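DTDP-glucose 4,6-dehydratase (Klebsiella pneumoniae, PDB 5U4Q) probably catalyses the NAD-dependent dehydration of dTDP-glucose to dTDP-4-keto-6-deoxyglucose, as a Rossmann-fold enzyme of the epimerase/dehydratase family. Local coordinates at residues V328-K332 with D333-I337; T318-K321 with D322-N326; V269-M272 with D273-A277. All coordinates share one frame; numbering follows the deposited sequence.

Interaction 1: residues V328-K332 with D333-I337; sequences VDWYK and DYYQI
Tyr334 N donates to Trp330 O (2.9 Å) and Tyr335 N to Tyr331 O (2.9 Å) in the last turn of helix 320-334, before Gln336 takes a positive phi (51°) and Ile337 N folds back onto a lone pair of Lys332 O at 2.9 Å. With Tyr335 CG beside its own backbone N and Tyr331 CG swung anti to N, the two phenols converge. Tyr335 CD2 settles over the centre of one Tyr331 face, 3.5 Å from Tyr331 CE2, the planes inclined at 45°. Ile337 CG1 reaches the same ring at Tyr331 CE1 (3.9 Å). Trp330 and Tyr334 run side by side; Tyr334 CB lies above the indole near its rim, 3.7 Å from Trp330 CE2, and the six-membered rings are almost parallel (15°) but slid apart and barely overlapping. On the outer side a water donates to Trp330 O and, at 2.8 Å, to Asp333 OD2. Trp330 also meets the rings of Trp188 and Phe196, while Tyr334 touches Leu44 and Ala47 of helix 42-50. A weak bond from Gln336 N to Asp333 O completes the Schellman motif, the classic ending of a helix, here at the chain's C-terminus.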
loop_
_atom_site.group_PDB
_atom_site.type_symbol
_atom_site.label_atom_id
_atom_site.label_comp_id
_atom_site.label_asym_id
_atom_site.label_seq_id
_atom_site.Cartn_x
_atom_site.Cartn_y
_atom_site.Cartn_z
ATOM N N VAL A 328 32.019 4.684 -16.580
ATOM C CA VAL A 328 33.182 3.813 -16.829
ATOM C C VAL A 328 34.426 4.322 -16.099
ATOM O O VAL A 328 35.175 3.533 -15.539
ATOM C CB VAL A 328 33.394 3.599 -18.328
ATOM C CG1 VAL A 328 34.746 2.927 -18.611
ATOM C CG2 VAL A 328 32.254 2.756 -18.880
ATOM N N ASP A 329 34.601 5.633 -16.076
ATOM C CA ASP A 329 35.695 6.250 -15.306
ATOM C C ASP A 329 35.614 5.841 -13.841
ATOM O O ASP A 329 36.606 5.431 -13.243
ATOM C CB ASP A 329 35.641 7.762 -15.454
ATOM C CG ASP A 329 36.590 8.481 -14.524
ATOM O OD1 ASP A 329 37.823 8.457 -14.739
ATOM O OD2 ASP A 329 36.116 9.102 -13.560
ATOM N N TRP A 330 34.408 5.889 -13.275
ATOM C CA TRP A 330 34.225 5.459 -11.895
ATOM C C TRP A 330 34.521 3.966 -11.734
ATOM O O TRP A 330 35.285 3.556 -10.860
ATOM C CB TRP A 330 32.790 5.753 -11.377
ATOM C CG TRP A 330 32.596 5.082 -10.075
ATOM C CD1 TRP A 330 33.106 5.473 -8.897
ATOM C CD2 TRP A 330 31.953 3.817 -9.831
ATOM N NE1 TRP A 330 32.838 4.550 -7.933
ATOM C CE2 TRP A 330 32.134 3.516 -8.471
ATOM C CE3 TRP A 330 31.226 2.920 -10.625
ATOM C CZ2 TRP A 330 31.610 2.375 -7.887
ATOM C CZ3 TRP A 330 30.736 1.787 -10.058
ATOM C CH2 TRP A 330 30.907 1.524 -8.690
ATOM N N TYR A 331 33.920 3.152 -12.584
ATOM C CA TYR A 331 34.021 1.698 -12.469
ATOM C C TYR A 331 35.496 1.224 -12.533
ATOM O O TYR A 331 35.924 0.423 -11.714
ATOM C CB TYR A 331 33.189 0.986 -13.543
ATOM C CG TYR A 331 33.136 -0.507 -13.414
ATOM C CD1 TYR A 331 34.156 -1.315 -13.923
ATOM C CD2 TYR A 331 32.056 -1.127 -12.812
ATOM C CE1 TYR A 331 34.099 -2.695 -13.787
ATOM C CE2 TYR A 331 31.996 -2.510 -12.669
ATOM C CZ TYR A 331 33.029 -3.279 -13.146
ATOM O OH TYR A 331 32.937 -4.643 -13.001
ATOM N N LYS A 332 36.229 1.736 -13.511
ATOM C CA LYS A 332 37.623 1.293 -13.707
ATOM C C LYS A 332 38.489 1.611 -12.528
ATOM O O LYS A 332 39.346 0.791 -12.128
ATOM C CB LYS A 332 38.230 1.917 -14.960
ATOM C CG LYS A 332 37.726 1.327 -16.258
ATOM C CD LYS A 332 38.564 1.852 -17.419
ATOM C CE LYS A 332 38.254 1.166 -18.712
ATOM N NZ LYS A 332 39.266 1.565 -19.757
ATOM N N ASP A 333 38.295 2.799 -11.982
ATOM C CA ASP A 333 39.050 3.240 -10.831
ATOM C C ASP A 333 38.661 2.456 -9.589
ATOM O O ASP A 333 39.529 1.983 -8.857
ATOM C CB ASP A 333 38.813 4.716 -10.580
ATOM C CG ASP A 333 39.603 5.226 -9.409
ATOM O OD1 ASP A 333 40.815 5.457 -9.581
ATOM O OD2 ASP A 333 39.000 5.409 -8.345
ATOM N N TYR A 334 37.360 2.290 -9.354
ATOM C CA TYR A 334 36.916 1.613 -8.131
ATOM C C TYR A 334 37.333 0.155 -8.112
ATOM O O TYR A 334 37.781 -0.351 -7.061
ATOM C CB TYR A 334 35.394 1.747 -7.934
ATOM C CG TYR A 334 34.933 1.082 -6.663
ATOM C CD1 TYR A 334 35.192 1.670 -5.438
ATOM C CD2 TYR A 334 34.318 -0.151 -6.681
ATOM C CE1 TYR A 334 34.814 1.056 -4.252
ATOM C CE2 TYR A 334 33.918 -0.769 -5.494
ATOM C CZ TYR A 334 34.184 -0.154 -4.285
ATOM O OH TYR A 334 33.824 -0.736 -3.085
ATOM N N TYR A 335 37.193 -0.518 -9.257
ATOM C CA TYR A 335 37.520 -1.947 -9.378
ATOM C C TYR A 335 38.951 -2.207 -9.827
ATOM O O TYR A 335 39.339 -3.371 -10.001
ATOM C CB TYR A 335 36.498 -2.695 -10.246
ATOM C CG TYR A 335 35.177 -2.792 -9.545
ATOM C CD1 TYR A 335 35.029 -3.629 -8.432
ATOM C CD2 TYR A 335 34.073 -2.044 -9.953
ATOM C CE1 TYR A 335 33.834 -3.720 -7.757
ATOM C CE2 TYR A 335 32.866 -2.130 -9.272
ATOM C CZ TYR A 335 32.748 -2.977 -8.182
ATOM O OH TYR A 335 31.565 -3.068 -7.479
ATOM N N GLN A 336 39.723 -1.146 -9.988
ATOM C CA GLN A 336 41.131 -1.270 -10.370
ATOM C C GLN A 336 41.306 -2.151 -11.605
ATOM O O GLN A 336 42.131 -3.088 -11.635
ATOM C CB GLN A 336 41.958 -1.785 -9.185
ATOM C CG GLN A 336 41.936 -0.887 -7.961
ATOM C CD GLN A 336 42.652 0.441 -8.177
ATOM O OE1 GLN A 336 42.285 1.242 -9.049
ATOM N NE2 GLN A 336 43.665 0.696 -7.355
ATOM N N ILE A 337 40.510 -1.829 -12.618
ATOM C CA ILE A 337 40.530 -2.494 -13.904
ATOM C C ILE A 337 41.681 -1.867 -14.671
ATOM O O ILE A 337 42.253 -2.468 -15.578
ATOM C CB ILE A 337 39.213 -2.247 -14.694
ATOM C CG1 ILE A 337 37.984 -2.709 -13.902
ATOM C CG2 ILE A 337 39.246 -2.927 -16.062
ATOM C CD1 ILE A 337 37.907 -4.198 -13.641
ATOM O OXT ILE A 337 42.054 -0.725 -14.384
HETATM O O HOH W 1 36.190 5.216 -8.260
HETATM O O HOH W 2 42.248 1.254 -12.507
#

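Interaction 2: residues T318-K321 with D322-N326; sequences TSVK and DGVKN
Ser319 OG stands between its own backbone N and carbonyl carbon (chi1 60°), and Asp322 CG lies beside the Asp322 N (chi1 -75°), so that hydroxyl and carboxylate gather over the start of helix 320-334. Ser319 OG accepts a nearly straight hydrogen bond (164°) from Asp322 N at 3.1 Å, the capping bond of an N-cap serine. The return link is indirect: a water accepts a hydrogen bond from Ser319 N at 2.9 Å and donates one to Asp322 OD2 at 2.7 Å, standing in for the direct bond that would make a capping box. Beneath the cap, Gly323 N donates to Ser319 O at 2.8 Å, and the methyl Thr318 CG2 rests against that glycine, 3.7 Å from Gly323 N. On the inner side Val320 and Val324 lie side by side, pointing the same way, with Val320 CG1 and Val324 CG2 3.9 Å apart; Val324 also packs on Ala277 and Leu278 of helix 271-282. On the outer side the Lys321 and Lys325 chains run alongside, Lys321 CG against Lys325 CE at 3.9 Å. Just before the helix, Thr318 N is held by Asp225 OD2. Asp322 N is thus satisfied by a hydroxyl and Ser319 N by a water, while the Asp322 carboxylate, near the positive end of the helix dipole, would probably be favoured in its charged form.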
loop_
_atom_site.group_PDB
_atom_site.type_symbol
_atom_site.label_atom_id
_atom_site.label_comp_id
_atom_site.label_asym_id
_atom_site.label_seq_id
_atom_site.Cartn_x
_atom_site.Cartn_y
_atom_site.Cartn_z
ATOM N N THR A 318 22.647 15.860 -18.850
ATOM C CA THR A 318 23.730 14.941 -19.185
ATOM C C THR A 318 23.385 14.034 -20.338
ATOM O O THR A 318 22.368 13.343 -20.299
ATOM C CB THR A 318 24.107 14.063 -17.978
ATOM O OG1 THR A 318 24.366 14.903 -16.858
ATOM C CG2 THR A 318 25.385 13.209 -18.275
ATOM N N SER A 319 24.218 14.052 -21.381
ATOM C CA SER A 319 24.021 13.150 -22.509
ATOM C C SER A 319 24.402 11.729 -22.139
ATOM O O SER A 319 25.157 11.490 -21.204
ATOM C CB SER A 319 24.907 13.556 -23.703
ATOM O OG SER A 319 26.278 13.510 -23.355
ATOM N N VAL A 320 23.902 10.791 -22.916
ATOM C CA VAL A 320 24.302 9.389 -22.773
ATOM C C VAL A 320 25.827 9.257 -22.968
ATOM O O VAL A 320 26.490 8.505 -22.234
ATOM C CB VAL A 320 23.604 8.541 -23.860
ATOM C CG1 VAL A 320 24.195 7.126 -23.939
ATOM C CG2 VAL A 320 22.115 8.494 -23.588
ATOM N N LYS A 321 26.360 9.961 -23.966
ATOM C CA LYS A 321 27.787 9.919 -24.282
ATOM C C LYS A 321 28.605 10.230 -23.030
ATOM O O LYS A 321 29.476 9.459 -22.629
ATOM C CB LYS A 321 28.117 10.910 -25.405
ATOM C CG LYS A 321 29.580 10.982 -25.804
ATOM C CD LYS A 321 29.779 11.914 -26.994
ATOM C CE LYS A 321 31.241 11.905 -27.429
ATOM N NZ LYS A 321 31.476 12.658 -28.695
ATOM N N ASP A 322 28.263 11.318 -22.369
ATOM C CA ASP A 322 28.981 11.718 -21.176
ATOM C C ASP A 322 28.659 10.856 -19.965
ATOM O O ASP A 322 29.561 10.529 -19.179
ATOM C CB ASP A 322 28.679 13.175 -20.843
ATOM C CG ASP A 322 29.383 14.143 -21.757
ATOM O OD1 ASP A 322 30.426 13.786 -22.359
ATOM O OD2 ASP A 322 28.914 15.292 -21.828
ATOM N N GLY A 323 27.382 10.513 -19.786
ATOM C CA GLY A 323 26.983 9.688 -18.652
ATOM C C GLY A 323 27.688 8.339 -18.632
ATOM O O GLY A 323 28.153 7.861 -17.604
ATOM N N VAL A 324 27.778 7.720 -19.810
ATOM C CA VAL A 324 28.445 6.432 -19.934
ATOM C C VAL A 324 29.938 6.567 -19.631
ATOM O O VAL A 324 30.492 5.747 -18.898
ATOM C CB VAL A 324 28.215 5.816 -21.331
ATOM C CG1 VAL A 324 29.159 4.635 -21.558
ATOM C CG2 VAL A 324 26.771 5.429 -21.487
ATOM N N LYS A 325 30.576 7.599 -20.185
ATOM C CA LYS A 325 31.999 7.844 -19.896
ATOM C C LYS A 325 32.214 8.069 -18.387
ATOM O O LYS A 325 33.179 7.547 -17.809
ATOM C CB LYS A 325 32.542 9.022 -20.700
ATOM C CG LYS A 325 32.670 8.747 -22.199
ATOM C CD LYS A 325 33.010 10.034 -22.935
ATOM C CE LYS A 325 33.030 9.831 -24.443
ATOM N NZ LYS A 325 34.343 9.268 -24.834
ATOM N N ASN A 326 31.308 8.812 -17.752
ATOM C CA ASN A 326 31.416 9.072 -16.306
ATOM C C ASN A 326 31.329 7.770 -15.517
ATOM O O ASN A 326 32.108 7.513 -14.570
ATOM C CB ASN A 326 30.324 10.040 -15.841
ATOM C CG ASN A 326 30.499 11.450 -16.398
ATOM O OD1 ASN A 326 31.558 11.798 -16.916
ATOM N ND2 ASN A 326 29.457 12.247 -16.317
HETATM O O HOH W 3 26.401 15.988 -21.262
#

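Interaction 3: residues V269-M272 with D273-A277; sequences VELM and DYITA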
loop_
_atom_site.group_PDB
_atom_site.type_symbol
_atom_site.label_atom_id
_atom_site.label_comp_id
_atom_site.label_asym_id
_atom_site.label_seq_id
_atom_site.Cartn_x
_atom_site.Cartn_y
_atom_site.Cartn_z
ATOM N N VAL A 269 16.766 8.459 -26.667
ATOM C CA VAL A 269 17.797 7.424 -26.754
ATOM C C VAL A 269 17.240 6.053 -26.350
ATOM O O VAL A 269 16.525 5.926 -25.363
ATOM C CB VAL A 269 19.020 7.742 -25.860
ATOM C CG1 VAL A 269 19.825 8.896 -26.455
ATOM C CG2 VAL A 269 18.599 7.997 -24.403
ATOM N N GLU A 270 17.585 5.044 -27.142
ATOM C CA GLU A 270 17.124 3.674 -26.964
ATOM C C GLU A 270 18.202 2.829 -26.303
ATOM O O GLU A 270 19.362 3.202 -26.301
ATOM C CB GLU A 270 16.792 3.097 -28.346
ATOM C CG GLU A 270 15.625 3.836 -28.995
ATOM C CD GLU A 270 15.514 3.672 -30.506
ATOM O OE1 GLU A 270 16.457 3.180 -31.152
ATOM O OE2 GLU A 270 14.471 4.084 -31.051
ATOM N N LEU A 271 17.808 1.678 -25.781
ATOM C CA LEU A 271 18.714 0.764 -25.067
ATOM C C LEU A 271 20.034 0.505 -25.812
ATOM O O LEU A 271 21.132 0.553 -25.222
ATOM C CB LEU A 271 17.957 -0.542 -24.769
ATOM C CG LEU A 271 18.558 -1.762 -24.062
ATOM C CD1 LEU A 271 19.256 -2.705 -25.023
ATOM C CD2 LEU A 271 19.461 -1.362 -22.913
HETATM N N MSE A 272 19.960 0.262 -27.115
HETATM C CA MSE A 272 21.170 -0.015 -27.877
HETATM C C MSE A 272 22.138 1.146 -27.852
HETATM O O MSE A 272 23.310 0.936 -27.976
HETATM C CB MSE A 272 20.852 -0.427 -29.330
HETATM C CG MSE A 272 22.066 -0.973 -30.098
HETATM SE SE MSE A 272 22.867 -2.617 -29.386
HETATM C CE MSE A 272 21.286 -3.726 -29.724
ATOM N N ASP A 273 21.672 2.385 -27.681
ATOM C CA ASP A 273 22.607 3.535 -27.629
ATOM C C ASP A 273 23.527 3.420 -26.399
ATOM O O ASP A 273 24.720 3.753 -26.473
ATOM C CB ASP A 273 21.872 4.882 -27.579
ATOM C CG ASP A 273 21.078 5.189 -28.853
ATOM O OD1 ASP A 273 21.387 4.630 -29.918
ATOM O OD2 ASP A 273 20.156 6.024 -28.780
ATOM N N TYR A 274 22.975 2.951 -25.278
ATOM C CA TYR A 274 23.781 2.760 -24.062
ATOM C C TYR A 274 24.748 1.602 -24.213
ATOM O O TYR A 274 25.891 1.704 -23.806
ATOM C CB TYR A 274 22.896 2.506 -22.837
ATOM C CG TYR A 274 22.073 3.685 -22.451
ATOM C CD1 TYR A 274 22.612 4.703 -21.679
ATOM C CD2 TYR A 274 20.760 3.794 -22.847
ATOM C CE1 TYR A 274 21.857 5.811 -21.324
ATOM C CE2 TYR A 274 19.988 4.907 -22.503
ATOM C CZ TYR A 274 20.542 5.899 -21.728
ATOM O OH TYR A 274 19.789 7.001 -21.393
ATOM N N ILE A 275 24.283 0.491 -24.792
ATOM C CA ILE A 275 25.154 -0.669 -24.981
ATOM C C ILE A 275 26.309 -0.315 -25.913
ATOM O O ILE A 275 27.451 -0.616 -25.615
ATOM C CB ILE A 275 24.365 -1.876 -25.518
ATOM C CG1 ILE A 275 23.288 -2.259 -24.501
ATOM C CG2 ILE A 275 25.301 -3.058 -25.781
ATOM C CD1 ILE A 275 22.423 -3.415 -24.939
ATOM N N THR A 276 26.006 0.330 -27.037
ATOM C CA THR A 276 27.057 0.689 -27.984
ATOM C C THR A 276 28.096 1.598 -27.339
ATOM O O THR A 276 29.318 1.409 -27.515
ATOM C CB THR A 276 26.465 1.379 -29.224
ATOM O OG1 THR A 276 25.524 0.487 -29.846
ATOM C CG2 THR A 276 27.555 1.755 -30.204
ATOM N N ALA A 277 27.616 2.582 -26.578
ATOM C CA ALA A 277 28.521 3.501 -25.892
ATOM C C ALA A 277 29.396 2.769 -24.859
ATOM O O ALA A 277 30.565 3.094 -24.697
ATOM C CB ALA A 277 27.745 4.626 -25.229
#
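The entry into helix 271-282 is closed by a two-way exchange between Glu270 and Asp273. Glu270 N donates to Asp273 OD2 at 3.2 Å, approaching from above the carboxylate plane (58° out of it), and Asp273 N returns a bond to Glu270 O at 2.8 Å, again from outside the carbonyl plane. Asp273 keeps CG beside its own backbone N (chi1 -66°), which turns OD2 back toward the incoming chain, where it also brushes Val269 CA at 3.4 Å. The Glu270 side chain takes no part in this exchange; its OE2 pairs with Lys217 in a salt bridge. Val269 meets Tyr274 at about a right angle, its methyl CG2 3.4 Å from Tyr274 OH and 3.9 Å from Tyr274 CE2, near the end of the phenol. Past the entry, Ile275 N bonds to Leu271 O at 3.2 Å and Thr276 N to Met272 O at 2.9 Å, the regular helical pattern. Leu271 and Ile275 pack obliquely on the buried side, though the closeness of their CD1 methyls is doubtful. Met272, present as selenomethionine, bends at chi2 and chi3, passing its SE near Ile275 CB at 4.2 Å and its CG near the Thr276 hydroxyl. Leu271 packs on Phe198 and Tyr274 on Leu195, of helix 194-203, and Phe220 meets the tyrosine ring. A side chain three residues into the turn accepting the N-H at its mouth, as Asp273 does for Glu270, is one half of the capping-box scheme, common at helix N-termini.

Overall arrangement
Interactions 1 and 2 lie at opposite ends of helix 320-334, interaction 2 at its start and interaction 1 at its end, whereas interaction 3 opens helix 271-282. Interactions 2 and 3 pack directly: Val320 CG2 lies 3.5 Å from Tyr274 CE1, joining the two helix starts. Interactions 1 and 3 do not touch, though Val328 reaches farther along helix 271-282. Trp330, Tyr331, Gly323, Val324, Leu271, Tyr274 and Ile275 are buried, while Lys332, Asp333, Lys321, Asp322, Lys325 and Asp273 are exposed. In both N-terminal turns an aspartate three residues on reaches back to the amide of Ser319 or Glu270, through a water in interaction 2 and directly in interaction 3. Interaction 1 relies instead on backbone folding and aromatic packing, the side chain of Trp330 about 11 Å from the bound NAD.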